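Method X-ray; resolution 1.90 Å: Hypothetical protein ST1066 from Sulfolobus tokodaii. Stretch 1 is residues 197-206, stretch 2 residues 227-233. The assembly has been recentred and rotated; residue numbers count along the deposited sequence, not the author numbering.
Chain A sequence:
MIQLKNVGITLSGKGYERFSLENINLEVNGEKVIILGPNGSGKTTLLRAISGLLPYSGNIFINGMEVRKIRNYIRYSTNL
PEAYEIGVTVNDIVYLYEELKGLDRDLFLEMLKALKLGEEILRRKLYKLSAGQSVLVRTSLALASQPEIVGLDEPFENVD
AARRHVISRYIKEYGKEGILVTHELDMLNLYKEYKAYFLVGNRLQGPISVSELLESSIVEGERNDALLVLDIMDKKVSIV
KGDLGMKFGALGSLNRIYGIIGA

Stretch 1 (197-206) YFLVGNRLQG
Stretch 2, residues 227-233: LLVLDIM

The contact centres on the side-chain amide of Q205, which reads the backbone of D231 as a second peptide group would. D231 N donates to Q205 OE1 (3.0 Å, N-H...O angle 157°), and Q205 NE2 donates to D231 O (2.9 Å, 165°). NE2 spends its other hydrogen inside its own stretch, on V200 O (2.8 Å, 155°), which, with the two bonds to D231, is consistent with this amide orientation. The side chain achieves this reach with chi1 -40° (m), chi2 -168° (t) and chi3 36°; a glutamine suits the site because one amide supplies both the acceptor and the two donor hydrogens required.

Two waters extend this network. Water 2 donates to Q205 OE1 (3.1 Å) and to V229 O (3.0 Å). Water 1 donates to G201 O (2.9 Å) and, weakly, to D231 O (3.1 Å). D231 O also receives a CA-H...O contact from G201 CA (3.4 Å, angle at H 159°).

Stretch 1 is a beta hairpin. Its strands, 197-200 and 203-206, are paired by F198 N to Q205 O (2.8 Å), Q205 N to F198 O (2.8 Å), V200 N to R203 O (3.1 Å) and R203 N to V200 O (3.0 Å). G201 (phi/psi 65/32) and N202 (53/33) form the turn. Strand 228-232 runs at 13° to the first hairpin strand and 165° to the second, with axis approaches of 8.6 and 7.4 Å. Both hydrogen bonds across the stretches use the Q205 side chain, and no backbone-to-backbone hydrogen bond joins them; the backbones come close at the turn, where the CA register pairs G201 with I232 (4.3 Å). Further along, it pairs Q205 with L230 (6.7 Å) and G206 with L228 (6.7 Å).

Glycine fits the close approach at G201: its positive phi favours the residue, and an ideal CB would lie 2.0 Å from D231 O, a clash. At G206 (149/-164), a CB would be jammed against the carbonyl O of the residue before and would clash with Y197 CD1 at 3.0 Å. Separately, G206 CA lies 3.8 Å from L228 CD1.

Apolar packing completes the 417 Å² interface, counted over both sides. F198 (chi1 -72°, m; chi2 -91°) points toward stretch 2, its CD2 4.0 Å from both L228 CD2 and L230 CD2; L230 CD1 lies over one ring face. L228 adopts tp and L230 mt, the latter leaving CA sideways but bringing its end inward, with CD2 3.7 Å from Q205 CB. V200 (m) places CG2 4.3 Å from both L230 CD2 and I232 CD1, with I232 in mt. These branched aliphatic groups and the aromatic ring suit a contact in which F198, V200, L230 and I232 are all buried.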

ATOM      1  N   TYR A 197      -8.064  -1.656  -5.863  1.00 11.37           N
ATOM      2  CA  TYR A 197      -8.314  -0.514  -6.713  1.00 11.09           C
ATOM      3  C   TYR A 197      -7.083  -0.330  -7.606  1.00 11.14           C
ATOM      4  O   TYR A 197      -5.993  -0.694  -7.222  1.00 11.71           O
ATOM      5  CB  TYR A 197      -8.451   0.747  -5.863  1.00 11.63           C
ATOM      6  CG  TYR A 197      -9.688   0.749  -5.004  1.00 11.04           C
ATOM      7  CD1 TYR A 197     -10.815   1.452  -5.411  1.00 14.02           C
ATOM      8  CD2 TYR A 197      -9.724   0.045  -3.799  1.00 13.03           C
ATOM      9  CE1 TYR A 197     -11.987   1.471  -4.636  1.00 15.63           C
ATOM     10  CE2 TYR A 197     -10.889   0.044  -3.002  1.00 13.75           C
ATOM     11  CZ  TYR A 197     -12.009   0.776  -3.447  1.00 16.18           C
ATOM     12  OH  TYR A 197     -13.178   0.796  -2.722  1.00 15.75           O
ATOM     13  N   PHE A 198      -7.298   0.191  -8.805  1.00 12.01           N
ATOM     14  CA  PHE A 198      -6.211   0.596  -9.697  1.00 12.48           C
ATOM     15  C   PHE A 198      -6.035   2.117  -9.643  1.00 13.28           C
ATOM     16  O   PHE A 198      -7.004   2.849  -9.746  1.00 14.27           O
ATOM     17  CB  PHE A 198      -6.580   0.234 -11.140  1.00 12.62           C
ATOM     18  CG  PHE A 198      -6.532  -1.238 -11.401  1.00 13.51           C
ATOM     19  CD1 PHE A 198      -5.344  -1.836 -11.862  1.00 13.83           C
ATOM     20  CD2 PHE A 198      -7.659  -2.027 -11.172  1.00 14.77           C
ATOM     21  CE1 PHE A 198      -5.285  -3.214 -12.114  1.00 18.05           C
ATOM     22  CE2 PHE A 198      -7.613  -3.406 -11.437  1.00 17.38           C
ATOM     23  CZ  PHE A 198      -6.428  -3.999 -11.898  1.00 15.29           C
ATOM     24  N   LEU A 199      -4.799   2.577  -9.499  1.00 13.06           N
ATOM     25  CA  LEU A 199      -4.514   4.009  -9.697  1.00 14.05           C
ATOM     26  C   LEU A 199      -4.052   4.125 -11.153  1.00 15.13           C
ATOM     27  O   LEU A 199      -2.877   3.879 -11.436  1.00 15.84           O
ATOM     28  CB  LEU A 199      -3.431   4.483  -8.716  1.00 12.97           C
ATOM     29  CG  LEU A 199      -3.127   5.990  -8.612  1.00 13.45           C
ATOM     30  CD1 LEU A 199      -4.374   6.837  -8.297  1.00 13.97           C
ATOM     31  CD2 LEU A 199      -2.085   6.184  -7.575  1.00 12.47           C
ATOM     32  N   VAL A 200      -4.987   4.487 -12.034  1.00 17.90           N
ATOM     33  CA  VAL A 200      -4.751   4.728 -13.492  1.00 21.40           C
ATOM     34  C   VAL A 200      -5.787   5.694 -14.039  1.00 21.27           C
ATOM     35  O   VAL A 200      -6.833   5.875 -13.455  1.00 23.23           O
ATOM     36  CB  VAL A 200      -4.844   3.422 -14.360  1.00 22.15           C
ATOM     37  CG1 VAL A 200      -3.611   2.568 -14.172  1.00 25.93           C
ATOM     38  CG2 VAL A 200      -6.114   2.641 -14.042  1.00 22.23           C
ATOM     39  N   GLY A 201      -5.519   6.311 -15.185  1.00 24.51           N
ATOM     40  CA  GLY A 201      -6.480   7.253 -15.767  1.00 26.07           C
ATOM     41  C   GLY A 201      -6.633   8.444 -14.860  1.00 28.05           C
ATOM     42  O   GLY A 201      -7.729   9.015 -14.715  1.00 29.16           O
ATOM     43  N   ASN A 202      -5.536   8.775 -14.177  1.00 28.62           N
ATOM     44  CA  ASN A 202      -5.524   9.884 -13.243  1.00 29.07           C
ATOM     45  C   ASN A 202      -6.682   9.727 -12.231  1.00 28.87           C
ATOM     46  O   ASN A 202      -7.274  10.693 -11.760  1.00 30.36           O
ATOM     47  CB  ASN A 202      -5.497  11.231 -14.055  1.00 29.08           C
ATOM     48  CG  ASN A 202      -4.287  11.326 -15.102  1.00 29.43           C
ATOM     49  OD1 ASN A 202      -4.472  11.675 -16.267  1.00 30.85           O
ATOM     50  ND2 ASN A 202      -3.093  11.019 -14.666  1.00 27.63           N
ATOM     51  N   ARG A 203      -7.029   8.472 -11.892  1.00 28.90           N
ATOM     52  CA  ARG A 203      -8.171   8.166 -11.004  1.00 26.58           C
ATOM     53  C   ARG A 203      -7.917   6.922 -10.135  1.00 24.86           C
ATOM     54  O   ARG A 203      -7.117   6.072 -10.494  1.00 24.03           O
ATOM     55  CB  ARG A 203      -9.422   7.852 -11.844  1.00 28.79           C
ATOM     56  CG  ARG A 203     -10.041   9.011 -12.643  1.00 31.78           C
ATOM     57  CD  ARG A 203     -10.696   8.486 -13.948  1.00 36.57           C
ATOM     58  NE  ARG A 203     -10.833   9.555 -14.942  1.00 41.94           N
ATOM     59  CZ  ARG A 203     -11.917  10.320 -15.090  1.00 43.76           C
ATOM     60  NH1 ARG A 203     -12.987  10.135 -14.322  1.00 44.26           N
ATOM     61  NH2 ARG A 203     -11.928  11.281 -16.012  1.00 45.41           N
ATOM     62  N   LEU A 204      -8.607   6.809  -9.009  1.00 23.20           N
ATOM     63  CA  LEU A 204      -8.613   5.563  -8.249  1.00 22.54           C
ATOM     64  C   LEU A 204      -9.839   4.758  -8.672  1.00 21.89           C
ATOM     65  O   LEU A 204     -10.970   5.172  -8.382  1.00 23.69           O
ATOM     66  CB  LEU A 204      -8.697   5.857  -6.770  1.00 22.42           C
ATOM     67  CG  LEU A 204      -8.117   4.966  -5.691  1.00 23.50           C
ATOM     68  CD1 LEU A 204      -6.709   4.403  -5.983  1.00 20.03           C
ATOM     69  CD2 LEU A 204      -8.062   5.814  -4.393  1.00 21.90           C
ATOM     70  N   GLN A 205      -9.633   3.611  -9.322  1.00 19.95           N
ATOM     71  CA  GLN A 205     -10.768   2.884  -9.924  1.00 18.93           C
ATOM     72  C   GLN A 205     -10.977   1.481  -9.354  1.00 17.48           C
ATOM     73  O   GLN A 205     -10.030   0.724  -9.191  1.00 15.94           O
ATOM     74  CB  GLN A 205     -10.641   2.882 -11.451  1.00 19.15           C
ATOM     75  CG  GLN A 205     -10.158   4.223 -12.032  1.00 18.80           C
ATOM     76  CD  GLN A 205     -10.302   4.305 -13.542  1.00 20.69           C
ATOM     77  OE1 GLN A 205     -11.264   3.774 -14.105  1.00 23.80           O
ATOM     78  NE2 GLN A 205      -9.348   4.947 -14.207  1.00 20.96           N
ATOM     79  N   GLY A 206     -12.225   1.156  -9.022  1.00 16.75           N
ATOM     80  CA  GLY A 206     -12.521  -0.091  -8.331  1.00 16.72           C
ATOM     81  C   GLY A 206     -13.730   0.137  -7.444  1.00 17.19           C
ATOM     82  O   GLY A 206     -14.409   1.139  -7.614  1.00 17.09           O
ATOM     83  N   LEU A 227     -16.242  -7.178 -14.760  1.00 27.99           N
ATOM     84  CA  LEU A 227     -16.088  -7.024 -13.315  1.00 26.30           C
ATOM     85  C   LEU A 227     -15.727  -5.574 -12.975  1.00 25.73           C
ATOM     86  O   LEU A 227     -16.137  -5.032 -11.934  1.00 25.02           O
ATOM     87  CB  LEU A 227     -15.008  -7.957 -12.786  1.00 26.28           C
ATOM     88  CG  LEU A 227     -15.228  -9.470 -12.793  1.00 26.08           C
ATOM     89  CD1 LEU A 227     -13.866 -10.142 -12.874  1.00 24.44           C
ATOM     90  CD2 LEU A 227     -15.983  -9.933 -11.530  1.00 24.58           C
ATOM     91  N   LEU A 228     -14.948  -4.951 -13.855  1.00 23.76           N
ATOM     92  CA  LEU A 228     -14.590  -3.539 -13.687  1.00 23.09           C
ATOM     93  C   LEU A 228     -14.202  -2.948 -15.025  1.00 23.03           C
ATOM     94  O   LEU A 228     -13.467  -3.576 -15.779  1.00 22.92           O
ATOM     95  CB  LEU A 228     -13.415  -3.411 -12.701  1.00 22.78           C
ATOM     96  CG  LEU A 228     -12.870  -2.002 -12.403  1.00 22.18           C
ATOM     97  CD1 LEU A 228     -13.930  -1.170 -11.692  1.00 19.81           C
ATOM     98  CD2 LEU A 228     -11.607  -2.110 -11.540  1.00 20.90           C
ATOM     99  N   VAL A 229     -14.697  -1.747 -15.314  1.00 22.87           N
ATOM    100  CA  VAL A 229     -14.280  -1.017 -16.509  1.00 24.09           C
ATOM    101  C   VAL A 229     -13.379   0.168 -16.128  1.00 23.79           C
ATOM    102  O   VAL A 229     -13.786   1.036 -15.372  1.00 24.06           O
ATOM    103  CB  VAL A 229     -15.473  -0.517 -17.353  1.00 24.27           C
ATOM    104  CG1 VAL A 229     -14.974   0.194 -18.624  1.00 24.05           C
ATOM    105  CG2 VAL A 229     -16.411  -1.721 -17.738  1.00 25.15           C
ATOM    106  N   LEU A 230     -12.157   0.170 -16.646  1.00 23.85           N
ATOM    107  CA  LEU A 230     -11.203   1.259 -16.400  1.00 24.41           C
ATOM    108  C   LEU A 230     -11.246   2.296 -17.504  1.00 25.92           C
ATOM    109  O   LEU A 230     -11.156   1.950 -18.670  1.00 26.63           O
ATOM    110  CB  LEU A 230      -9.776   0.715 -16.330  1.00 22.94           C
ATOM    111  CG  LEU A 230      -9.453  -0.356 -15.291  1.00 22.56           C
ATOM    112  CD1 LEU A 230      -8.061  -0.860 -15.536  1.00 18.24           C
ATOM    113  CD2 LEU A 230      -9.607   0.219 -13.873  1.00 22.45           C
ATOM    114  N   ASP A 231     -11.360   3.566 -17.125  1.00 28.05           N
ATOM    115  CA  ASP A 231     -11.196   4.705 -18.046  1.00 30.31           C
ATOM    116  C   ASP A 231      -9.731   5.180 -18.093  1.00 31.57           C
ATOM    117  O   ASP A 231      -9.172   5.530 -17.046  1.00 31.53           O
ATOM    118  CB  ASP A 231     -12.125   5.830 -17.588  1.00 30.45           C
ATOM    119  CG  ASP A 231     -13.560   5.360 -17.392  1.00 32.77           C
ATOM    120  OD1 ASP A 231     -14.113   4.712 -18.309  1.00 39.30           O
ATOM    121  OD2 ASP A 231     -14.158   5.621 -16.334  1.00 36.11           O
ATOM    122  N   ILE A 232      -9.110   5.156 -19.283  1.00 32.91           N
ATOM    123  CA  ILE A 232      -7.664   5.443 -19.483  1.00 35.02           C
ATOM    124  C   ILE A 232      -7.348   6.246 -20.775  1.00 37.17           C
ATOM    125  O   ILE A 232      -7.719   5.811 -21.871  1.00 37.20           O
ATOM    126  CB  ILE A 232      -6.842   4.149 -19.526  1.00 35.06           C
ATOM    127  CG1 ILE A 232      -7.037   3.336 -18.242  1.00 34.10           C
ATOM    128  CG2 ILE A 232      -5.359   4.454 -19.752  1.00 35.49           C
ATOM    129  CD1 ILE A 232      -6.450   1.969 -18.296  1.00 33.10           C
ATOM    130  N   MET A 233      -6.588   7.349 -20.636  1.00 38.67           N
ATOM    131  CA  MET A 233      -6.543   8.485 -21.613  1.00 40.16           C
ATOM    132  C   MET A 233      -7.964   8.805 -22.083  1.00 41.06           C
ATOM    133  O   MET A 233      -8.675   9.554 -21.413  1.00 41.98           O
ATOM    134  CB  MET A 233      -5.440   8.391 -22.724  1.00 39.87           C
ATOM    135  CG  MET A 233      -4.544   7.139 -22.605  1.00 41.11           C
ATOM    136  SD  MET A 233      -2.672   7.136 -22.734  1.00 40.45           S
TER
HETATM  137  O   HOH W   1      -9.108   8.613 -17.220  1.00 37.35           O
HETATM  138  O   HOH W   2     -13.875   2.781 -12.874  1.00 33.00           O